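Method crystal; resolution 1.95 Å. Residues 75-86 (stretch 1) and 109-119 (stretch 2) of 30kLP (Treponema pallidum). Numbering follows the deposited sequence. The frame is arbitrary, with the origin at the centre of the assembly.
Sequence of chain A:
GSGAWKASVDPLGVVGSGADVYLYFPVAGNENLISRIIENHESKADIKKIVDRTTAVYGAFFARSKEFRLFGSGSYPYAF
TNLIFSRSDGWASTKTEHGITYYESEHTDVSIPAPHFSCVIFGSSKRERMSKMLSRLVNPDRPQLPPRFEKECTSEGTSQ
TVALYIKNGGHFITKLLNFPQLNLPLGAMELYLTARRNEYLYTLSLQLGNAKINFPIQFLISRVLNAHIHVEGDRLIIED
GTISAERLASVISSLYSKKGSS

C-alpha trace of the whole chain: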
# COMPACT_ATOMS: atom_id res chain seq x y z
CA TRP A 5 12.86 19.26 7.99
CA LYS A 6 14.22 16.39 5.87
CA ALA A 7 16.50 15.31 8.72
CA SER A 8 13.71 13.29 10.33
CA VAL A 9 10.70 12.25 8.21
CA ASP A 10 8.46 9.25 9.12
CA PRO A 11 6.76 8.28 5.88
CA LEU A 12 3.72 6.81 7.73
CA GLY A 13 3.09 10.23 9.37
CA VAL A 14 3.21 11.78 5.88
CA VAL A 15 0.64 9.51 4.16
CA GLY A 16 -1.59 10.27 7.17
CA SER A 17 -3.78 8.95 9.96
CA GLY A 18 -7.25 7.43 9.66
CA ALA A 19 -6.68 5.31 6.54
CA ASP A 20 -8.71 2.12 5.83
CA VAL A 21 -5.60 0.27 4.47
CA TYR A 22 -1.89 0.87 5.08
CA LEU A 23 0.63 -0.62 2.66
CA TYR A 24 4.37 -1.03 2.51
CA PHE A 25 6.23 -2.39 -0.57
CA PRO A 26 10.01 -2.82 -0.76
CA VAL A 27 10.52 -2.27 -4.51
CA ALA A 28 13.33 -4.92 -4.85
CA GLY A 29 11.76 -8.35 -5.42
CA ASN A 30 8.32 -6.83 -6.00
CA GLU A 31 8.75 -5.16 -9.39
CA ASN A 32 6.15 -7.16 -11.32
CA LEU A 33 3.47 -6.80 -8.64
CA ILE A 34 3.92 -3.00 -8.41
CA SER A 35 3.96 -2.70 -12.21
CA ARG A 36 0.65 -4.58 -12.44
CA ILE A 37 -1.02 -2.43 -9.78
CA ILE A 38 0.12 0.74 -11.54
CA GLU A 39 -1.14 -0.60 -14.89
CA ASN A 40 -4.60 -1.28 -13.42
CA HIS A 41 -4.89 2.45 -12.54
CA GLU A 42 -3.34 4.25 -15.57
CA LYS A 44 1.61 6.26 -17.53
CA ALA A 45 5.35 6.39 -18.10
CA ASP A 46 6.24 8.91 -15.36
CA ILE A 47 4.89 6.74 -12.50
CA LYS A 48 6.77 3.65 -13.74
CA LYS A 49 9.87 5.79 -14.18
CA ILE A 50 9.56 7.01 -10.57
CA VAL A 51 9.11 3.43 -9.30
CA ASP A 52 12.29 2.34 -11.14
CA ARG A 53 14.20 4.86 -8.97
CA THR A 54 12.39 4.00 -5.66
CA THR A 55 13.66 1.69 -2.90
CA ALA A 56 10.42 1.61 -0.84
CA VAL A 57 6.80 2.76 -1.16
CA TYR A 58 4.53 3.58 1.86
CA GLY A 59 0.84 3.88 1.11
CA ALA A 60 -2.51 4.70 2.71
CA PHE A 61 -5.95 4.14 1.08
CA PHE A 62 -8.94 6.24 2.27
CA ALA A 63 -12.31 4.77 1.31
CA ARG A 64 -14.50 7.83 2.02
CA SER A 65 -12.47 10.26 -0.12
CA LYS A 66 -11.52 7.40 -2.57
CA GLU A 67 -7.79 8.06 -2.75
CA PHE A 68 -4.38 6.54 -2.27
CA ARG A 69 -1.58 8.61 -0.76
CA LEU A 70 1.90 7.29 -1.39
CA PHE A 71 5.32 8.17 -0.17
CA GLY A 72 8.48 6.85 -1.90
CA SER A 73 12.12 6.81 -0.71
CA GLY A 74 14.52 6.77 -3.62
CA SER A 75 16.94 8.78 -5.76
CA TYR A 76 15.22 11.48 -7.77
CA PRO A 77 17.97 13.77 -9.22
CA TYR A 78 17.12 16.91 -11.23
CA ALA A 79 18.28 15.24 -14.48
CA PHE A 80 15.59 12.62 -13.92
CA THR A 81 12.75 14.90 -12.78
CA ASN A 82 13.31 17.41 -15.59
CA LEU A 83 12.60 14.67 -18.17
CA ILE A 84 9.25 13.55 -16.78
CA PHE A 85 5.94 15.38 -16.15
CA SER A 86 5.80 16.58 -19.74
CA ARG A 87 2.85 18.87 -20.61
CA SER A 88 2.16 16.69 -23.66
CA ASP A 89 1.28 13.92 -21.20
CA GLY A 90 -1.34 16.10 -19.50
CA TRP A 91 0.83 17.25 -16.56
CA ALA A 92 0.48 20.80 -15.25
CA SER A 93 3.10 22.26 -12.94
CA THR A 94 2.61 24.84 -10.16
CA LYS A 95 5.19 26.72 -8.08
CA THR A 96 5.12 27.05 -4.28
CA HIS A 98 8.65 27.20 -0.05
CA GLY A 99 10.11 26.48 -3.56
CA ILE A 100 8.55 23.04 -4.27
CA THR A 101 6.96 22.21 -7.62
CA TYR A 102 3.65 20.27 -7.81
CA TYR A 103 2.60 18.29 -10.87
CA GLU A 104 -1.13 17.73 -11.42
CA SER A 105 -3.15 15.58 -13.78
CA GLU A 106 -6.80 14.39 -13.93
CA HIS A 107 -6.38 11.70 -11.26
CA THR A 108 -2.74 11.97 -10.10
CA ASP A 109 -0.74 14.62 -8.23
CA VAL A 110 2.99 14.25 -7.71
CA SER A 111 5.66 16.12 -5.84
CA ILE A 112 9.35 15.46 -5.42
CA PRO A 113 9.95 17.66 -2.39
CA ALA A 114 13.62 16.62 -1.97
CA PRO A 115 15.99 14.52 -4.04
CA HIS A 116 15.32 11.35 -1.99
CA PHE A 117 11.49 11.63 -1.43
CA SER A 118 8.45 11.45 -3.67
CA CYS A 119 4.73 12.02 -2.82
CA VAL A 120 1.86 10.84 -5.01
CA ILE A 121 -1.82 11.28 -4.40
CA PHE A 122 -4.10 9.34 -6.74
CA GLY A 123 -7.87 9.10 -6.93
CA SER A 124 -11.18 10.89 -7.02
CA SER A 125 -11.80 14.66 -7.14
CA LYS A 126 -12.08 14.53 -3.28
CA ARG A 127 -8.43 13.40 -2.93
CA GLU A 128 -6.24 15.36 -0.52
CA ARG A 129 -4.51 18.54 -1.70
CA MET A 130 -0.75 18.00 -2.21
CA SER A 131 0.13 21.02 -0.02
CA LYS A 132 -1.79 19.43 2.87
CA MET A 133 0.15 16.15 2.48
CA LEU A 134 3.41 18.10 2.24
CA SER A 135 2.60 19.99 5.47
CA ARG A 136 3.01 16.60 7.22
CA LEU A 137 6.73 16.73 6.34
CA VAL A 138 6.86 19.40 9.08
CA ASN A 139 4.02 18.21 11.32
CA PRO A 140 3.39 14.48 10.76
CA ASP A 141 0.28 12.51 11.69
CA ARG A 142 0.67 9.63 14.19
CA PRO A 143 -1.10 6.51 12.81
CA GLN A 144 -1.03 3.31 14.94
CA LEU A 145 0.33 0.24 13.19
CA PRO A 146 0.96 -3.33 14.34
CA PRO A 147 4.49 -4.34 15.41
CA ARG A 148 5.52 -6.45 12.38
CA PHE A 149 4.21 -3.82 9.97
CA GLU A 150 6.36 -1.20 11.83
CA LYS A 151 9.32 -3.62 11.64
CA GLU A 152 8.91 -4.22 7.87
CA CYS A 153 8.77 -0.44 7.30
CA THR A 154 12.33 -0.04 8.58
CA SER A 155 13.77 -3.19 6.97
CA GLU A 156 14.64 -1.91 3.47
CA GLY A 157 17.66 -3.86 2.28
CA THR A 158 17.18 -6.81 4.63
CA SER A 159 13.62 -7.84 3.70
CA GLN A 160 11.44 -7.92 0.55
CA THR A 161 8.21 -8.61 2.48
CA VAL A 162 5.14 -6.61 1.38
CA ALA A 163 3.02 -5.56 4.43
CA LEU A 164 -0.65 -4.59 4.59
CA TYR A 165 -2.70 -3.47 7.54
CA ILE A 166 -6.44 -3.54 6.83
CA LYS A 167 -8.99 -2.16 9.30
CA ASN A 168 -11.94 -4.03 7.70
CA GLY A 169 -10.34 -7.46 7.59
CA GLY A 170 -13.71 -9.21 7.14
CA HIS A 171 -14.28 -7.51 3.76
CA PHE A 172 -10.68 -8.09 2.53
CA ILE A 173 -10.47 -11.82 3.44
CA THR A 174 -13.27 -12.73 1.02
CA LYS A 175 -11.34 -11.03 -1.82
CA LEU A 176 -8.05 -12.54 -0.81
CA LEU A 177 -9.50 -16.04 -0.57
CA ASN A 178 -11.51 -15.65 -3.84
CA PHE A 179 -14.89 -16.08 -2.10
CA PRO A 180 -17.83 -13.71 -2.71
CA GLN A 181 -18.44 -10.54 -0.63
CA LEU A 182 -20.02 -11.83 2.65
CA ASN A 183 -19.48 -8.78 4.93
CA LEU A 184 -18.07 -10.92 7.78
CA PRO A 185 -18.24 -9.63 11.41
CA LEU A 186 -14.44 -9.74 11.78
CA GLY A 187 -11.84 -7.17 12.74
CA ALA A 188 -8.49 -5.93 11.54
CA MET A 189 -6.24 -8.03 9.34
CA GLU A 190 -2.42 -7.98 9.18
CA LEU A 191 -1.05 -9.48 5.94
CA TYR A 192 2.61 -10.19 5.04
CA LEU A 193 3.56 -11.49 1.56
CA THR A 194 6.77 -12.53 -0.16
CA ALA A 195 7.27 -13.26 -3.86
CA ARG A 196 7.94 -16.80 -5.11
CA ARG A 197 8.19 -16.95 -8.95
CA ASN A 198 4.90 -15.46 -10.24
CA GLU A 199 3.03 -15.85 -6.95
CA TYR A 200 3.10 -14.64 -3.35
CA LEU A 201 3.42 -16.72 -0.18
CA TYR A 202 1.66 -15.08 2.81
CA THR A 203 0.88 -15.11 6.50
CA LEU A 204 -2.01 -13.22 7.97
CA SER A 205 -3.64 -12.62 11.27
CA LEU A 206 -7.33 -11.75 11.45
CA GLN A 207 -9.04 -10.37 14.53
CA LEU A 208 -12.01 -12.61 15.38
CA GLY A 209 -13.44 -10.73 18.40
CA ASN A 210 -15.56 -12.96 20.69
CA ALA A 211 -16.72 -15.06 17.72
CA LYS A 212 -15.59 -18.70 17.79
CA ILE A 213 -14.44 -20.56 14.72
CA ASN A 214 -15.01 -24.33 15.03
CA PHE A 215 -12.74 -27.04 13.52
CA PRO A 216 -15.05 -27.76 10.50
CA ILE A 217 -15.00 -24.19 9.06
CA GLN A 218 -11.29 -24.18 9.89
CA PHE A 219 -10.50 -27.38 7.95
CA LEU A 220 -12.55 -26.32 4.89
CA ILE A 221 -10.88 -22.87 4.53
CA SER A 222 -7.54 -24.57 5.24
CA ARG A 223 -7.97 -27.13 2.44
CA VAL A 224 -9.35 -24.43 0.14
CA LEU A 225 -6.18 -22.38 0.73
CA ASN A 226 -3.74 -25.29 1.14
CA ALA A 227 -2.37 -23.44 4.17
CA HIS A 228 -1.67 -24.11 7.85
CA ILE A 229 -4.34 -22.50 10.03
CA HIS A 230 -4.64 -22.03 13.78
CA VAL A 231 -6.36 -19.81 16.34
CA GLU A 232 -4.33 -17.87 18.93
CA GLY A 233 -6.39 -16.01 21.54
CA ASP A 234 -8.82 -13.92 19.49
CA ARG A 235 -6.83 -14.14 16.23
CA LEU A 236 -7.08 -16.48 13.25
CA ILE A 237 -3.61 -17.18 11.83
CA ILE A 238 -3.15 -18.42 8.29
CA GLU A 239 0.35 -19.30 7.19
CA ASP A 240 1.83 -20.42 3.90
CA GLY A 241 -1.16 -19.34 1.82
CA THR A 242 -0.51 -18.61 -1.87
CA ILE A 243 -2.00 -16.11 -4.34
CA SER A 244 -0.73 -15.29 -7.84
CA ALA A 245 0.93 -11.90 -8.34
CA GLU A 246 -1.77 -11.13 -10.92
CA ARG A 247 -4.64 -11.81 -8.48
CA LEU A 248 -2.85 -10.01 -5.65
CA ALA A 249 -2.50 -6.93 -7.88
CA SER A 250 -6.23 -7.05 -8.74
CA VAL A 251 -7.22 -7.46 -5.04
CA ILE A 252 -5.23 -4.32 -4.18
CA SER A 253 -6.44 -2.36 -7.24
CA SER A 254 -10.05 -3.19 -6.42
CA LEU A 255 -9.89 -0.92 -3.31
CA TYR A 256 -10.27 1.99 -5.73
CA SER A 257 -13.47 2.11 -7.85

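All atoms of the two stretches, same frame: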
# COMPACT_ATOMS: atom_id res chain seq x y z
N SER A 75 15.91 7.85 -5.24
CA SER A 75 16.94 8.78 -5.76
C SER A 75 16.30 9.48 -6.95
O SER A 75 16.03 8.86 -7.97
CB SER A 75 18.18 8.00 -6.19
OG SER A 75 19.22 8.88 -6.60
N TYR A 76 15.96 10.74 -6.76
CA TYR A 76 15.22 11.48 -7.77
C TYR A 76 15.97 12.77 -8.16
O TYR A 76 15.49 13.88 -7.89
CB TYR A 76 13.82 11.81 -7.27
CG TYR A 76 13.06 10.62 -6.65
CD1 TYR A 76 12.66 9.56 -7.43
CD2 TYR A 76 12.76 10.60 -5.29
CE1 TYR A 76 11.97 8.49 -6.89
CE2 TYR A 76 12.06 9.53 -4.74
CZ TYR A 76 11.66 8.50 -5.54
OH TYR A 76 10.96 7.44 -5.01
N PRO A 77 17.15 12.62 -8.79
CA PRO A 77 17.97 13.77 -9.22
C PRO A 77 17.25 14.68 -10.22
O PRO A 77 16.34 14.24 -10.91
CB PRO A 77 19.19 13.13 -9.88
CG PRO A 77 19.19 11.72 -9.53
CD PRO A 77 17.75 11.34 -9.21
N TYR A 78 17.69 15.92 -10.30
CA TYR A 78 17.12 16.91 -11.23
C TYR A 78 17.09 16.42 -12.68
O TYR A 78 16.13 16.69 -13.40
CB TYR A 78 17.91 18.22 -11.15
CG TYR A 78 17.41 19.31 -12.08
CD1 TYR A 78 18.18 19.74 -13.16
CD2 TYR A 78 16.15 19.89 -11.89
CE1 TYR A 78 17.72 20.75 -14.02
CE2 TYR A 78 15.69 20.89 -12.73
CZ TYR A 78 16.47 21.31 -13.79
OH TYR A 78 15.98 22.29 -14.62
N ALA A 79 18.13 15.70 -13.09
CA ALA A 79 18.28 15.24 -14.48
C ALA A 79 17.19 14.22 -14.79
O ALA A 79 16.80 14.04 -15.95
CB ALA A 79 19.67 14.63 -14.70
N PHE A 80 16.71 13.54 -13.75
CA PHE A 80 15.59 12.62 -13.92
C PHE A 80 14.28 13.38 -13.95
O PHE A 80 13.52 13.27 -14.91
CB PHE A 80 15.59 11.56 -12.80
CG PHE A 80 14.30 10.80 -12.70
CD1 PHE A 80 13.90 9.92 -13.70
CD2 PHE A 80 13.47 10.97 -11.58
CE1 PHE A 80 12.72 9.23 -13.61
CE2 PHE A 80 12.27 10.27 -11.48
CZ PHE A 80 11.90 9.40 -12.49
N THR A 81 14.03 14.19 -12.91
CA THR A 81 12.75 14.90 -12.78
C THR A 81 12.46 15.84 -13.94
O THR A 81 11.32 15.94 -14.39
CB THR A 81 12.61 15.64 -11.42
OG1 THR A 81 13.69 16.57 -11.26
CG2 THR A 81 12.64 14.64 -10.27
N ASN A 82 13.49 16.52 -14.44
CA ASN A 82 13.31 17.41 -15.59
C ASN A 82 12.72 16.74 -16.84
O ASN A 82 12.04 17.40 -17.64
CB ASN A 82 14.62 18.11 -15.94
CG ASN A 82 14.45 19.06 -17.10
OD1 ASN A 82 13.65 20.00 -17.03
ND2 ASN A 82 15.17 18.80 -18.21
N LEU A 83 12.97 15.44 -16.98
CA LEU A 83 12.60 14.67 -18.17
C LEU A 83 11.25 13.96 -18.08
O LEU A 83 10.84 13.28 -19.03
CB LEU A 83 13.70 13.66 -18.49
CG LEU A 83 15.01 14.36 -18.92
CD1 LEU A 83 16.09 13.33 -19.25
CD2 LEU A 83 14.74 15.29 -20.11
N ILE A 84 10.60 14.06 -16.92
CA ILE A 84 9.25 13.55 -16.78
C ILE A 84 8.26 14.70 -16.59
O ILE A 84 8.65 15.87 -16.72
CB ILE A 84 9.13 12.49 -15.67
CG1 ILE A 84 9.72 12.99 -14.34
CG2 ILE A 84 9.81 11.16 -16.13
CD1 ILE A 84 9.41 12.04 -13.14
N PHE A 85 7.01 14.38 -16.25
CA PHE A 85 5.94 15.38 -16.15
C PHE A 85 5.93 16.31 -17.35
O PHE A 85 5.93 17.52 -17.21
CB PHE A 85 6.06 16.21 -14.85
CG PHE A 85 6.35 15.39 -13.62
CD1 PHE A 85 5.42 14.46 -13.16
CD2 PHE A 85 7.56 15.54 -12.95
CE1 PHE A 85 5.68 13.69 -12.04
CE2 PHE A 85 7.82 14.77 -11.81
CZ PHE A 85 6.88 13.84 -11.36
N SER A 86 5.91 15.75 -18.55
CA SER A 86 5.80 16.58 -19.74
C SER A 86 4.36 17.06 -19.93
O SER A 86 3.41 16.31 -19.71
CB SER A 86 6.28 15.78 -20.96
OG SER A 86 5.45 16.05 -22.08
N ASP A 109 -1.61 13.52 -8.60
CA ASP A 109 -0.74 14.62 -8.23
C ASP A 109 0.58 14.09 -7.69
O ASP A 109 0.62 13.09 -6.99
CB ASP A 109 -1.46 15.52 -7.23
CG ASP A 109 -2.85 15.93 -7.74
OD1 ASP A 109 -2.96 16.28 -8.96
OD2 ASP A 109 -3.83 15.84 -6.98
N VAL A 110 1.67 14.74 -8.06
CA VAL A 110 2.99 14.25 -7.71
C VAL A 110 3.85 15.42 -7.30
O VAL A 110 3.83 16.49 -7.95
CB VAL A 110 3.69 13.46 -8.86
CG1 VAL A 110 5.06 12.90 -8.40
CG2 VAL A 110 2.80 12.33 -9.40
N SER A 111 4.63 15.20 -6.26
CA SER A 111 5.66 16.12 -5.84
C SER A 111 6.93 15.38 -5.56
O SER A 111 6.88 14.23 -5.10
CB SER A 111 5.26 16.82 -4.52
OG SER A 111 6.13 17.92 -4.37
N ILE A 112 8.07 16.02 -5.81
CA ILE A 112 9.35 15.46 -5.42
C ILE A 112 9.97 16.51 -4.50
O ILE A 112 10.77 17.35 -4.94
CB ILE A 112 10.31 15.17 -6.62
CG1 ILE A 112 9.60 14.41 -7.76
CG2 ILE A 112 11.57 14.42 -6.15
CD1 ILE A 112 9.19 13.03 -7.42
N PRO A 113 9.59 16.50 -3.21
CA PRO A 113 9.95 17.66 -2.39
C PRO A 113 11.41 17.72 -1.95
O PRO A 113 11.82 18.72 -1.36
CB PRO A 113 9.00 17.56 -1.18
CG PRO A 113 8.49 16.17 -1.18
CD PRO A 113 8.77 15.51 -2.50
N ALA A 114 12.18 16.67 -2.25
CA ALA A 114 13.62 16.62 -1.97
C ALA A 114 14.19 15.47 -2.79
O ALA A 114 13.45 14.60 -3.20
CB ALA A 114 13.92 16.43 -0.47
N PRO A 115 15.52 15.47 -3.04
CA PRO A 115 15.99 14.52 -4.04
C PRO A 115 15.83 13.03 -3.67
O PRO A 115 15.96 12.18 -4.53
CB PRO A 115 17.47 14.92 -4.24
CG PRO A 115 17.53 16.40 -3.79
CD PRO A 115 16.60 16.36 -2.58
N HIS A 116 15.52 12.73 -2.41
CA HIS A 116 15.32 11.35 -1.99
C HIS A 116 13.88 10.97 -1.59
O HIS A 116 13.66 9.86 -1.09
CB HIS A 116 16.35 10.95 -0.90
CG HIS A 116 17.77 11.08 -1.37
ND1 HIS A 116 18.63 12.05 -0.89
CD2 HIS A 116 18.45 10.42 -2.34
CE1 HIS A 116 19.79 11.95 -1.52
NE2 HIS A 116 19.71 10.97 -2.40
N PHE A 117 12.92 11.87 -1.82
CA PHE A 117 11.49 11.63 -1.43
C PHE A 117 10.58 11.96 -2.57
O PHE A 117 10.78 12.98 -3.27
CB PHE A 117 10.99 12.58 -0.31
CG PHE A 117 11.79 12.57 0.94
CD1 PHE A 117 12.28 11.38 1.48
CD2 PHE A 117 11.99 13.75 1.64
CE1 PHE A 117 12.99 11.38 2.68
CE2 PHE A 117 12.70 13.77 2.84
CZ PHE A 117 13.21 12.57 3.36
N SER A 118 9.53 11.16 -2.72
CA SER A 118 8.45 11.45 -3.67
C SER A 118 7.09 11.31 -2.97
O SER A 118 6.96 10.50 -2.06
CB SER A 118 8.50 10.52 -4.88
OG SER A 118 8.49 9.14 -4.51
N CYS A 119 6.10 12.12 -3.35
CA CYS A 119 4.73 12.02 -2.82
C CYS A 119 3.76 11.98 -3.98
O CYS A 119 3.85 12.79 -4.89
CB CYS A 119 4.40 13.25 -1.94
SG CYS A 119 5.49 13.41 -0.49
O HOH W 1 19.03 11.77 -5.94

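Tyr-76 is the centre of this contact, and more of its surface is covered by the other stretch than that of any other residue here. Its backbone N donates a hydrogen bond to Pro-115 O at 2.7 Å, with an N-H...O angle of 155°, short and nearly straight. Pro-115 lies in the type I turn from Ala-114 to Phe-117, whose closing bond, Phe-117 N to Ala-114 O at 3.1 Å, uses another carbonyl. A water also donates a weak hydrogen bond to Pro-115 O (3.4 Å) and lies 3.0 Å from Ser-75 OG, so the small hydroxyl of Ser-75, whose CA-to-CB bond points away from stretch 2, is linked to it through solvent.

The Tyr-76 side chain, with chi1 in the m well, reaches past the backbone of His-116 and Phe-117 to Ser-118. Its CB packs 3.6 Å from Ile-112 CG2, its CE2 lies 3.6 Å from the backbone C of Phe-117, and its hydroxyl reaches the buried Ser-118. A tyrosine suits this path: the ring packs on the backbone of His-116 and Phe-117 while the hydroxyl meets Ser-118 OG. The contact between Ser-118 OG and Tyr-76 OH, 3.0 Å, is a weak hydrogen bond, but both hydroxyls also have hydrogen bonds elsewhere in the structure, so neither is buried unsatisfied.

Val-110, Ile-112 and Ser-118 point toward stretch 1, while Ser-111 points away. The branched apolar side chain of Ile-112 suits a place among three partners: CG2 meets Tyr-76 CB, and CG1 lies 3.9 Å from the methyl CG2 of Thr-81 and 4.4 Å from Phe-85 CE2, at the ring edge. Thr-81 OG1 lies 3.2 Å from Tyr-78 O, within its own stretch. Farther along, buried Phe-85 brings CZ to 3.6 Å from Val-110 CG1. Its long, flat side chain bridges backbones whose CA atoms, Phe-85 to Val-110, stand 9.0 Å apart.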